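Local atomic coordinates of Beta/gama crystallin family protein (Methanosarcina acetivorans, PDB entry 3HZ2), a protein that binds calcium ions through a betagamma-crystallin domain built of two Greek key motifs, the part of the archaeal protein described here. Residues Ala3-Lys16 with Asp19-Leu31. Residues are numbered along the deposited sequence; the frame is centred on the assembly and turned at random.
With CA (calcium ion), chain E.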
ATOM      1  N   ALA A   3       9.819   8.526   5.722  1.00 25.78           N
ATOM      2  CA  ALA A   3       8.832   7.889   4.857  1.00 21.19           C
ATOM      3  C   ALA A   3       7.691   7.267   5.657  1.00 18.60           C
ATOM      4  O   ALA A   3       7.913   6.615   6.677  1.00 17.31           O
ATOM      5  CB  ALA A   3       9.504   6.830   3.992  1.00 21.87           C
ATOM      6  N   GLU A   4       6.466   7.474   5.189  1.00 16.38           N
ATOM      7  CA  GLU A   4       5.299   6.930   5.866  1.00 14.52           C
ATOM      8  C   GLU A   4       4.152   6.719   4.891  1.00 11.98           C
ATOM      9  O   GLU A   4       3.925   7.532   4.004  1.00 10.96           O
ATOM     10  CB  GLU A   4       4.847   7.867   6.984  1.00 15.89           C
ATOM     11  CG  GLU A   4       3.634   7.364   7.747  1.00 17.98           C
ATOM     12  CD  GLU A   4       3.225   8.297   8.867  1.00 20.41           C
ATOM     13  OE1 GLU A   4       2.354   7.910   9.675  1.00 20.32           O
ATOM     14  OE2 GLU A   4       3.774   9.418   8.938  1.00 21.68           O
ATOM     15  N   VAL A   5       3.432   5.619   5.063  1.00 10.28           N
ATOM     16  CA  VAL A   5       2.306   5.321   4.189  1.00  9.31           C
ATOM     17  C   VAL A   5       1.210   4.648   4.997  1.00 10.16           C
ATOM     18  O   VAL A   5       1.491   3.828   5.870  1.00 10.90           O
ATOM     19  CB  VAL A   5       2.728   4.385   3.016  1.00 10.82           C
ATOM     20  CG1 VAL A   5       3.262   3.061   3.556  1.00  8.43           C
ATOM     21  CG2 VAL A   5       1.545   4.140   2.089  1.00  8.91           C
ATOM     22  N   ILE A   6      -0.037   5.022   4.726  1.00  9.78           N
ATOM     23  CA  ILE A   6      -1.166   4.416   5.411  1.00  8.85           C
ATOM     24  C   ILE A   6      -2.003   3.692   4.362  1.00  9.36           C
ATOM     25  O   ILE A   6      -2.376   4.267   3.338  1.00  8.88           O
ATOM     26  CB  ILE A   6      -2.045   5.466   6.130  1.00  9.59           C
ATOM     27  CG1 ILE A   6      -1.168   6.398   6.973  1.00 10.27           C
ATOM     28  CG2 ILE A   6      -3.046   4.755   7.044  1.00  8.71           C
ATOM     29  CD1 ILE A   6      -1.946   7.438   7.755  1.00 12.41           C
ATOM     30  N   VAL A   7      -2.270   2.418   4.612  1.00  9.42           N
ATOM     31  CA  VAL A   7      -3.054   1.607   3.693  1.00  8.64           C
ATOM     32  C   VAL A   7      -4.413   1.326   4.318  1.00  8.59           C
ATOM     33  O   VAL A   7      -4.530   1.193   5.537  1.00  7.51           O
ATOM     34  CB  VAL A   7      -2.337   0.277   3.374  1.00  9.17           C
ATOM     35  CG1 VAL A   7      -1.056   0.561   2.597  1.00  8.25           C
ATOM     36  CG2 VAL A   7      -2.012  -0.471   4.669  1.00 10.17           C
ATOM     37  N   TYR A   8      -5.440   1.240   3.481  1.00  9.25           N
ATOM     38  CA  TYR A   8      -6.791   1.009   3.975  1.00  8.20           C
ATOM     39  C   TYR A   8      -7.505  -0.143   3.297  1.00  8.92           C
ATOM     40  O   TYR A   8      -7.307  -0.407   2.109  1.00  5.85           O
ATOM     41  CB  TYR A   8      -7.635   2.268   3.806  1.00  8.47           C
ATOM     42  CG  TYR A   8      -7.033   3.501   4.426  1.00  9.31           C
ATOM     43  CD1 TYR A   8      -5.989   4.183   3.800  1.00  8.99           C
ATOM     44  CD2 TYR A   8      -7.520   4.002   5.633  1.00  8.67           C
ATOM     45  CE1 TYR A   8      -5.446   5.336   4.359  1.00 10.37           C
ATOM     46  CE2 TYR A   8      -6.986   5.157   6.200  1.00 12.10           C
ATOM     47  CZ  TYR A   8      -5.951   5.819   5.558  1.00 11.05           C
ATOM     48  OH  TYR A   8      -5.433   6.971   6.110  1.00 10.65           O
ATOM     49  N   GLU A   9      -8.359  -0.804   4.070  1.00  9.16           N
ATOM     50  CA  GLU A   9      -9.136  -1.935   3.596  1.00  9.60           C
ATOM     51  C   GLU A   9     -10.127  -1.556   2.496  1.00 10.01           C
ATOM     52  O   GLU A   9     -10.196  -2.221   1.479  1.00  8.38           O
ATOM     53  CB  GLU A   9      -9.889  -2.569   4.771  1.00  9.94           C
ATOM     54  CG  GLU A   9     -10.663  -3.828   4.415  1.00 12.41           C
ATOM     55  CD  GLU A   9     -11.405  -4.415   5.605  1.00 13.03           C
ATOM     56  OE1 GLU A   9     -12.013  -5.493   5.452  1.00 14.94           O
ATOM     57  OE2 GLU A   9     -11.384  -3.798   6.692  1.00 11.31           O
ATOM     58  N   HIS A  10     -10.891  -0.487   2.682  1.00  9.36           N
ATOM     59  CA  HIS A  10     -11.869  -0.104   1.669  1.00  9.60           C
ATOM     60  C   HIS A  10     -11.465   1.143   0.900  1.00  9.71           C
ATOM     61  O   HIS A  10     -10.586   1.895   1.327  1.00  9.48           O
ATOM     62  CB  HIS A  10     -13.241   0.155   2.308  1.00 10.80           C
ATOM     63  CG  HIS A  10     -13.698  -0.922   3.243  1.00 13.42           C
ATOM     64  ND1 HIS A  10     -13.619  -2.262   2.937  1.00 13.54           N
ATOM     65  CD2 HIS A  10     -14.274  -0.847   4.468  1.00 13.46           C
ATOM     66  CE1 HIS A  10     -14.126  -2.970   3.932  1.00 13.18           C
ATOM     67  NE2 HIS A  10     -14.531  -2.136   4.873  1.00 13.60           N
ATOM     68  N   VAL A  11     -12.121   1.366  -0.237  1.00  8.93           N
ATOM     69  CA  VAL A  11     -11.846   2.554  -1.024  1.00  9.57           C
ATOM     70  C   VAL A  11     -12.271   3.736  -0.159  1.00  8.77           C
ATOM     71  O   VAL A  11     -13.028   3.571   0.802  1.00  7.45           O
ATOM     72  CB  VAL A  11     -12.646   2.575  -2.351  1.00  9.66           C
ATOM     73  CG1 VAL A  11     -12.174   1.445  -3.259  1.00 10.72           C
ATOM     74  CG2 VAL A  11     -14.133   2.461  -2.067  1.00 12.09           C
ATOM     75  N   ASN A  12     -11.788   4.920  -0.507  1.00 10.74           N
ATOM     76  CA  ASN A  12     -12.078   6.129   0.251  1.00 10.51           C
ATOM     77  C   ASN A  12     -11.622   6.047   1.700  1.00  9.58           C
ATOM     78  O   ASN A  12     -12.248   6.601   2.606  1.00  8.34           O
ATOM     79  CB  ASN A  12     -13.562   6.498   0.167  1.00 12.13           C
ATOM     80  CG  ASN A  12     -13.823   7.567  -0.878  1.00 14.95           C
ATOM     81  OD1 ASN A  12     -12.889   8.215  -1.354  1.00 16.51           O
ATOM     82  ND2 ASN A  12     -15.086   7.767  -1.233  1.00 14.86           N
ATOM     83  N   PHE A  13     -10.522   5.330   1.902  1.00  8.97           N
ATOM     84  CA  PHE A  13      -9.889   5.196   3.204  1.00  7.83           C
ATOM     85  C   PHE A  13     -10.737   4.596   4.323  1.00  7.55           C
ATOM     86  O   PHE A  13     -10.634   5.015   5.477  1.00 10.02           O
ATOM     87  CB  PHE A  13      -9.359   6.572   3.614  1.00  7.85           C
ATOM     88  CG  PHE A  13      -8.769   7.347   2.466  1.00 10.19           C
ATOM     89  CD1 PHE A  13      -9.388   8.504   1.999  1.00  8.45           C
ATOM     90  CD2 PHE A  13      -7.625   6.887   1.815  1.00  8.00           C
ATOM     91  CE1 PHE A  13      -8.880   9.194   0.901  1.00  9.82           C
ATOM     92  CE2 PHE A  13      -7.105   7.568   0.715  1.00  8.84           C
ATOM     93  CZ  PHE A  13      -7.735   8.726   0.254  1.00 10.70           C
ATOM     94  N   GLY A  14     -11.546   3.595   3.988  1.00  8.88           N
ATOM     95  CA  GLY A  14     -12.389   2.964   4.987  1.00  9.50           C
ATOM     96  C   GLY A  14     -11.868   1.623   5.467  1.00  9.07           C
ATOM     97  O   GLY A  14     -10.867   1.111   4.954  1.00  8.53           O
ATOM     98  N   GLY A  15     -12.548   1.060   6.464  1.00 10.00           N
ATOM     99  CA  GLY A  15     -12.165  -0.230   7.013  1.00  9.05           C
ATOM    100  C   GLY A  15     -10.885  -0.249   7.826  1.00 10.05           C
ATOM    101  O   GLY A  15     -10.434   0.781   8.333  1.00  9.64           O
ATOM    102  N   LYS A  16     -10.306  -1.437   7.962  1.00 10.30           N
ATOM    103  CA  LYS A  16      -9.064  -1.610   8.708  1.00 12.93           C
ATOM    104  C   LYS A  16      -7.968  -0.789   8.035  1.00 13.31           C
ATOM    105  O   LYS A  16      -7.911  -0.709   6.808  1.00 11.67           O
ATOM    106  CB  LYS A  16      -8.664  -3.091   8.722  1.00 14.26           C
ATOM    107  CG  LYS A  16      -7.376  -3.395   9.477  1.00 18.78           C
ATOM    108  CD  LYS A  16      -7.527  -3.141  10.971  1.00 23.48           C
ATOM    109  CE  LYS A  16      -6.207  -3.330  11.710  1.00 27.07           C
ATOM    110  NZ  LYS A  16      -5.648  -4.696  11.512  1.00 29.46           N
ATOM    111  N   ASP A  19      -0.752   2.033   9.600  1.00 12.89           N
ATOM    112  CA  ASP A  19       0.184   3.132   9.395  1.00 14.80           C
ATOM    113  C   ASP A  19       1.592   2.544   9.399  1.00 14.47           C
ATOM    114  O   ASP A  19       2.087   2.117  10.440  1.00 15.61           O
ATOM    115  CB  ASP A  19       0.041   4.154  10.524  1.00 17.16           C
ATOM    116  CG  ASP A  19       0.731   5.467  10.217  1.00 20.31           C
ATOM    117  OD1 ASP A  19       1.834   5.442   9.639  1.00 20.41           O
ATOM    118  OD2 ASP A  19       0.171   6.527  10.566  1.00 24.20           O
ATOM    119  N   ALA A  20       2.233   2.528   8.236  1.00 13.69           N
ATOM    120  CA  ALA A  20       3.570   1.963   8.117  1.00 13.80           C
ATOM    121  C   ALA A  20       4.686   2.993   7.977  1.00 14.09           C
ATOM    122  O   ALA A  20       4.593   3.929   7.181  1.00 12.06           O
ATOM    123  CB  ALA A  20       3.616   0.999   6.934  1.00 12.99           C
ATOM    124  N   THR A  21       5.742   2.806   8.761  1.00 13.53           N
ATOM    125  CA  THR A  21       6.908   3.674   8.711  1.00 14.66           C
ATOM    126  C   THR A  21       8.124   2.803   8.415  1.00 15.28           C
ATOM    127  O   THR A  21       9.256   3.284   8.361  1.00 16.86           O
ATOM    128  CB  THR A  21       7.118   4.429  10.038  1.00 14.72           C
ATOM    129  OG1 THR A  21       7.133   3.498  11.128  1.00 15.27           O
ATOM    130  CG2 THR A  21       6.006   5.445  10.248  1.00 14.59           C
ATOM    131  N   SER A  22       7.871   1.512   8.218  1.00 14.97           N
ATOM    132  CA  SER A  22       8.921   0.545   7.909  1.00 14.50           C
ATOM    133  C   SER A  22       8.392  -0.431   6.866  1.00 15.00           C
ATOM    134  O   SER A  22       7.185  -0.494   6.625  1.00 14.61           O
ATOM    135  CB  SER A  22       9.350  -0.210   9.174  1.00 15.79           C
ATOM    136  OG  SER A  22       8.260  -0.899   9.758  1.00 17.59           O
ATOM    137  N   ASP A  23       9.289  -1.197   6.251  1.00 14.66           N
ATOM    138  CA  ASP A  23       8.894  -2.143   5.215  1.00 15.22           C
ATOM    139  C   ASP A  23       7.962  -3.249   5.703  1.00 13.92           C
ATOM    140  O   ASP A  23       8.073  -3.718   6.835  1.00 13.39           O
ATOM    141  CB  ASP A  23      10.143  -2.731   4.556  1.00 15.96           C
ATOM    142  CG  ASP A  23      11.002  -1.662   3.901  1.00 18.45           C
ATOM    143  OD1 ASP A  23      10.516  -0.515   3.749  1.00 19.40           O
ATOM    144  OD2 ASP A  23      12.153  -1.963   3.533  1.00 19.14           O
ATOM    145  N   GLN A  24       7.043  -3.662   4.831  1.00 13.50           N
ATOM    146  CA  GLN A  24       6.052  -4.684   5.158  1.00 12.02           C
ATOM    147  C   GLN A  24       6.043  -5.849   4.167  1.00 12.74           C
ATOM    148  O   GLN A  24       5.367  -5.792   3.139  1.00 11.69           O
ATOM    149  CB  GLN A  24       4.659  -4.048   5.186  1.00 11.22           C
ATOM    150  CG  GLN A  24       4.507  -2.905   6.179  1.00 12.60           C
ATOM    151  CD  GLN A  24       4.692  -3.355   7.609  1.00 13.76           C
ATOM    152  OE1 GLN A  24       4.171  -4.392   8.008  1.00 13.18           O
ATOM    153  NE2 GLN A  24       5.423  -2.570   8.394  1.00 14.35           N
ATOM    154  N   PRO A  25       6.775  -6.930   4.471  1.00 13.17           N
ATOM    155  CA  PRO A  25       6.813  -8.082   3.564  1.00 14.11           C
ATOM    156  C   PRO A  25       5.503  -8.862   3.519  1.00 15.03           C
ATOM    157  O   PRO A  25       5.355  -9.790   2.724  1.00 14.92           O
ATOM    158  CB  PRO A  25       7.970  -8.909   4.115  1.00 14.88           C
ATOM    159  CG  PRO A  25       7.878  -8.652   5.587  1.00 15.27           C
ATOM    160  CD  PRO A  25       7.626  -7.161   5.652  1.00 13.80           C
ATOM    161  N   GLY A  26       4.557  -8.474   4.372  1.00 13.70           N
ATOM    162  CA  GLY A  26       3.268  -9.140   4.411  1.00 15.30           C
ATOM    163  C   GLY A  26       2.103  -8.180   4.224  1.00 16.08           C
ATOM    164  O   GLY A  26       0.946  -8.561   4.398  1.00 16.57           O
ATOM    165  N   ALA A  27       2.418  -6.931   3.877  1.00 14.84           N
ATOM    166  CA  ALA A  27       1.421  -5.885   3.645  1.00 15.82           C
ATOM    167  C   ALA A  27       0.778  -5.319   4.910  1.00 17.21           C
ATOM    168  O   ALA A  27      -0.277  -4.686   4.842  1.00 17.65           O
ATOM    169  CB  ALA A  27       0.333  -6.387   2.687  1.00 15.41           C
ATOM    170  N   GLY A  28       1.405  -5.546   6.060  1.00 19.28           N
ATOM    171  CA  GLY A  28       0.867  -5.012   7.298  1.00 21.63           C
ATOM    172  C   GLY A  28       0.031  -5.951   8.146  1.00 24.55           C
ATOM    173  O   GLY A  28       0.074  -7.170   7.985  1.00 25.88           O
ATOM    174  N   ASP A  29      -0.741  -5.359   9.053  1.00 24.98           N
ATOM    175  CA  ASP A  29      -1.597  -6.102   9.974  1.00 25.50           C
ATOM    176  C   ASP A  29      -2.904  -6.592   9.348  1.00 23.37           C
ATOM    177  O   ASP A  29      -3.860  -5.832   9.217  1.00 23.24           O
ATOM    178  CB  ASP A  29      -1.909  -5.224  11.190  1.00 28.27           C
ATOM    179  CG  ASP A  29      -2.657  -5.970  12.279  1.00 32.14           C
ATOM    180  OD1 ASP A  29      -3.007  -5.335  13.297  1.00 35.21           O
ATOM    181  OD2 ASP A  29      -2.892  -7.188  12.126  1.00 35.13           O
ATOM    182  N   ASN A  30      -2.936  -7.867   8.974  1.00 22.13           N
ATOM    183  CA  ASN A  30      -4.121  -8.479   8.378  1.00 22.11           C
ATOM    184  C   ASN A  30      -4.717  -7.730   7.190  1.00 20.41           C
ATOM    185  O   ASN A  30      -5.942  -7.688   7.025  1.00 19.95           O
ATOM    186  CB  ASN A  30      -5.200  -8.673   9.449  1.00 27.09           C
ATOM    187  CG  ASN A  30      -4.929  -9.873  10.337  1.00 31.16           C
ATOM    188  OD1 ASN A  30      -5.639 -10.107  11.315  1.00 36.56           O
ATOM    189  ND2 ASN A  30      -3.903 -10.647   9.996  1.00 35.32           N
ATOM    190  N   LEU A  31      -3.862  -7.150   6.357  1.00 16.17           N
ATOM    191  CA  LEU A  31      -4.336  -6.421   5.187  1.00 15.05           C
ATOM    192  C   LEU A  31      -3.851  -7.029   3.879  1.00 14.27           C
ATOM    193  O   LEU A  31      -3.900  -6.383   2.836  1.00 13.34           O
ATOM    194  CB  LEU A  31      -3.902  -4.953   5.265  1.00 15.92           C
ATOM    195  CG  LEU A  31      -4.696  -4.119   6.274  1.00 15.58           C
ATOM    196  CD1 LEU A  31      -4.039  -2.764   6.466  1.00 17.06           C
ATOM    197  CD2 LEU A  31      -6.123  -3.962   5.781  1.00 16.15           C
TER
HETATM  198 CA    CA E 101     -10.643  -4.037  -0.192  1.00  9.26          CA
HETATM  199  O   HOH W   1      10.179   5.807   7.890  1.00 21.11           O
HETATM  200  O   HOH W   2     -13.105  -3.610   0.776  1.00 16.06           O
HETATM  201  O   HOH W   3     -12.332  -3.804  -2.262  1.00 13.92           O
HETATM  202  O   HOH W   4     -11.113  -6.219   1.091  1.00  8.33           O
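Val5 and Ala20 form an antiparallel hydrogen-bonded pair: Val5 N donates to Ala20 O at 2.9 Å and Ala20 N to Val5 O at 2.8 Å. Beyond the end of strand 17-20 a water carries the pairing on, donating to Ala3 O and Thr21 O.

Acid groups meet beside this ladder. Glu4 reaches over with an extended chain, CG opposite the backbone N (chi1 -180°), and sets its OE1 2.5 Å from Asp19 OD1, the two carboxylate planes 30° apart. Oxygens this close suggest that one acid probably holds a proton, its ionisation shifted by the other. Ile6 CD1 lies 3.6 Å from Asp19 OD2, and Glu4 CG rests on Thr21 CG2. An alanine in place of Glu4 would probably leave the Asp19 carboxylate without its close acid partner and free to turn.

A second charged contact joins Lys16 and Asp29. The lysine chain, bent at chi2 (67°) and chi4, brings NZ to Asp29 OD1 in a 3.3 Å salt bridge, while the same nitrogen donates to Asp29 O from above the carbonyl plane.

Apolar contacts add to these polar ones. Leu31 splits its methyls: CD1 meets Val7 CG2 at 3.5 Å, and CD2 lies against Lys16 CG and Glu9 CB. Val5 CG1 touches Ala20 CB on the sheet face that Phe81 of the other sheet packs against.

Glu9 OE2 accepts a hydrogen bond from Lys16 N through its anti lone pair, and Glu9 and His10 oppose Gly14 in a classic beta bulge. Glu9 O binds calcium at 2.5 Å; Lys34, Ser36 and Asn76 complete the protein ligands. The hairpin of strands 4-8 and 17-20 thus opens the first Greek key of a calcium-binding betagamma-crystallin domain.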